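Long-range contact in DUF683-containing protein (Cyanothece, PDB 3CSX), which is of unknown function but is a metalloprotein associated with nitrogen fixation, a small helical hairpin of the DUF683 family: residues G32-L41 and T55-F63. Sequence-based numbering, arbitrary orientation.
Sequences GQMKMDLHDL and TAEKTYEIF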
# COMPACT_ATOMS: atom_id res chain seq x y z
N GLY B 32 -2.96 15.76 3.67
CA GLY B 32 -3.89 16.86 3.36
C GLY B 32 -3.20 18.16 3.04
O GLY B 32 -3.66 18.92 2.16
N GLN B 33 -2.09 18.45 3.73
CA GLN B 33 -1.34 19.67 3.47
C GLN B 33 -0.70 19.69 2.13
O GLN B 33 -0.71 20.70 1.47
CB GLN B 33 -0.22 19.90 4.51
CG GLN B 33 -0.73 20.47 5.77
CD GLN B 33 0.20 20.14 6.92
OE1 GLN B 33 1.43 20.07 6.73
NE2 GLN B 33 -0.37 19.88 8.08
N MET B 34 -0.12 18.56 1.73
CA MET B 34 0.51 18.46 0.47
C MET B 34 -0.54 18.47 -0.63
O MET B 34 -0.31 19.07 -1.68
CB MET B 34 1.43 17.22 0.37
CG MET B 34 2.73 17.36 1.21
SD MET B 34 3.72 18.74 0.65
CE MET B 34 3.90 18.52 -1.13
N LYS B 35 -1.69 17.82 -0.37
CA LYS B 35 -2.77 17.86 -1.34
C LYS B 35 -3.12 19.31 -1.64
O LYS B 35 -3.16 19.71 -2.80
CB LYS B 35 -3.99 17.14 -0.78
CG LYS B 35 -5.28 17.26 -1.63
CD LYS B 35 -6.33 16.41 -0.96
CE LYS B 35 -7.74 16.66 -1.51
NZ LYS B 35 -8.33 17.87 -0.82
N MET B 36 -3.39 20.09 -0.58
CA MET B 36 -3.78 21.49 -0.78
C MET B 36 -2.72 22.31 -1.47
O MET B 36 -3.02 23.10 -2.32
CB MET B 36 -4.25 22.13 0.52
CG MET B 36 -4.89 23.50 0.26
SD MET B 36 -6.41 23.40 -0.74
CE MET B 36 -7.46 22.75 0.48
N ASP B 37 -1.45 22.10 -1.14
CA ASP B 37 -0.40 22.79 -1.80
C ASP B 37 -0.27 22.43 -3.27
O ASP B 37 -0.01 23.29 -4.13
CB ASP B 37 0.91 22.59 -1.02
CG ASP B 37 0.91 23.36 0.28
OD1 ASP B 37 -0.09 24.10 0.61
OD2 ASP B 37 1.89 23.22 1.02
N LEU B 38 -0.49 21.17 -3.59
CA LEU B 38 -0.41 20.79 -4.97
C LEU B 38 -1.60 21.42 -5.71
O LEU B 38 -1.45 21.91 -6.81
CB LEU B 38 -0.42 19.28 -5.12
CG LEU B 38 -0.38 18.88 -6.61
CD1 LEU B 38 0.85 19.46 -7.40
CD2 LEU B 38 -0.47 17.36 -6.73
N HIS B 39 -2.76 21.38 -5.08
CA HIS B 39 -3.96 22.01 -5.68
C HIS B 39 -3.70 23.47 -5.98
O HIS B 39 -3.95 23.96 -7.08
CB HIS B 39 -5.15 21.83 -4.75
CG HIS B 39 -6.27 22.75 -5.07
ND1 HIS B 39 -6.30 24.07 -4.64
CD2 HIS B 39 -7.39 22.56 -5.81
CE1 HIS B 39 -7.40 24.65 -5.11
NE2 HIS B 39 -8.07 23.76 -5.83
N ASP B 40 -3.17 24.18 -4.99
CA ASP B 40 -2.90 25.60 -5.15
C ASP B 40 -1.87 25.91 -6.23
O ASP B 40 -2.02 26.89 -6.96
CB ASP B 40 -2.48 26.23 -3.80
CG ASP B 40 -3.62 26.26 -2.78
OD1 ASP B 40 -4.79 25.93 -3.15
OD2 ASP B 40 -3.32 26.60 -1.59
N LEU B 41 -0.85 25.06 -6.36
CA LEU B 41 0.10 25.12 -7.47
C LEU B 41 -0.62 25.02 -8.83
O LEU B 41 -0.44 25.86 -9.72
CB LEU B 41 1.18 24.03 -7.35
CG LEU B 41 2.28 24.01 -8.45
CD1 LEU B 41 2.91 25.39 -8.67
CD2 LEU B 41 3.38 22.99 -8.05
N THR B 55 6.95 19.11 -6.62
CA THR B 55 5.79 19.16 -5.75
C THR B 55 4.96 17.90 -5.86
O THR B 55 4.57 17.35 -4.85
CB THR B 55 4.94 20.44 -6.00
OG1 THR B 55 5.76 21.62 -5.83
CG2 THR B 55 3.78 20.51 -5.04
N ALA B 56 4.69 17.43 -7.08
CA ALA B 56 3.99 16.15 -7.29
C ALA B 56 4.71 14.93 -6.68
O ALA B 56 4.10 14.08 -6.09
CB ALA B 56 3.76 15.93 -8.77
N GLU B 57 6.03 14.87 -6.82
CA GLU B 57 6.78 13.78 -6.20
C GLU B 57 6.61 13.75 -4.69
O GLU B 57 6.39 12.71 -4.14
CB GLU B 57 8.27 13.81 -6.61
CG GLU B 57 9.19 12.79 -5.86
CD GLU B 57 8.82 11.34 -6.12
OE1 GLU B 57 8.24 11.05 -7.18
OE2 GLU B 57 9.14 10.49 -5.26
N LYS B 58 6.74 14.91 -4.04
CA LYS B 58 6.63 15.03 -2.59
C LYS B 58 5.24 14.57 -2.13
O LYS B 58 5.06 13.81 -1.16
CB LYS B 58 6.85 16.53 -2.29
CG LYS B 58 7.28 16.96 -0.89
CD LYS B 58 8.03 18.32 -1.02
CE LYS B 58 7.14 19.42 -1.69
NZ LYS B 58 7.73 20.32 -2.78
N THR B 59 4.24 15.03 -2.86
CA THR B 59 2.86 14.67 -2.60
C THR B 59 2.66 13.16 -2.79
O THR B 59 2.05 12.50 -1.95
CB THR B 59 1.93 15.47 -3.53
OG1 THR B 59 2.14 16.86 -3.29
CG2 THR B 59 0.45 15.12 -3.20
N TYR B 60 3.20 12.62 -3.87
CA TYR B 60 3.05 11.19 -4.14
C TYR B 60 3.61 10.34 -3.00
O TYR B 60 2.97 9.41 -2.53
CB TYR B 60 3.74 10.82 -5.46
CG TYR B 60 3.93 9.34 -5.57
CD1 TYR B 60 2.86 8.51 -5.88
CD2 TYR B 60 5.19 8.77 -5.34
CE1 TYR B 60 3.03 7.14 -5.96
CE2 TYR B 60 5.38 7.42 -5.40
CZ TYR B 60 4.30 6.60 -5.73
OH TYR B 60 4.48 5.23 -5.79
N GLU B 61 4.80 10.71 -2.51
CA GLU B 61 5.46 9.93 -1.51
C GLU B 61 4.70 9.83 -0.22
O GLU B 61 4.61 8.77 0.36
CB GLU B 61 6.88 10.46 -1.30
CG GLU B 61 7.74 10.25 -2.54
CD GLU B 61 7.84 8.79 -3.02
OE1 GLU B 61 7.58 7.84 -2.23
OE2 GLU B 61 8.19 8.59 -4.20
N ILE B 62 4.14 10.96 0.23
CA ILE B 62 3.36 10.96 1.43
C ILE B 62 2.06 10.12 1.28
O ILE B 62 1.69 9.35 2.15
CB ILE B 62 3.13 12.44 1.98
CG1 ILE B 62 2.51 12.41 3.38
CG2 ILE B 62 2.34 13.34 1.04
CD1 ILE B 62 1.12 11.94 3.41
N PHE B 63 1.38 10.26 0.16
CA PHE B 63 0.18 9.43 -0.06
C PHE B 63 0.49 7.97 -0.21
O PHE B 63 -0.28 7.10 0.24
CB PHE B 63 -0.67 9.98 -1.21
CG PHE B 63 -1.56 11.12 -0.79
CD1 PHE B 63 -2.81 10.86 -0.22
CD2 PHE B 63 -1.16 12.45 -0.95
CE1 PHE B 63 -3.65 11.91 0.18
CE2 PHE B 63 -1.98 13.51 -0.53
CZ PHE B 63 -3.22 13.24 0.02
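Two antiparallel helices of a helical hairpin meet here, with Met34 of 32-41 set as a knob among Thr55, Lys58, Thr59 and Ile62 of 55-63. The axes of the two segments run 154° apart in direction and approach to 9.3 Å. Met34 has the largest share of the contact. Its chain bends at chi2 (-61°) and chi3 (-52°), which curls the methyl CE in between Lys58 and Thr59. Met34 CE lies 3.2 Å from Thr59 OG1. Met34 CE also presses on Lys58 CE at 3.4 Å, a tight carbon pair, and the two side chains cross at about a right angle. Nearer the backbone, Met34 CG packs on Ile62 CG2 at 4.0 Å. Thr59 is buried where the helices come close. Thr59 OG1 donates to Thr55 O within its own helix (2.9 Å), from above the carbonyl plane. A valine at Thr59 would probably leave Thr55 O with the backbone N-H of that residue as its one donor within the segment. The hairpin belongs to the Rop-like family, and this layer lies toward its loop end. Leu41 and Thr55 reach tip to tip, with Leu41 CD2 3.5 Å from Thr55 OG1, a hydroxyl also bonded to Asn51 O. Leu38 CD1 touches Thr55 CG2 at 3.9 Å. At the other end, Lys35 CB meets the Phe63 ring at its edge, 4.1 Å from CZ, while Ala31 also touches Phe63.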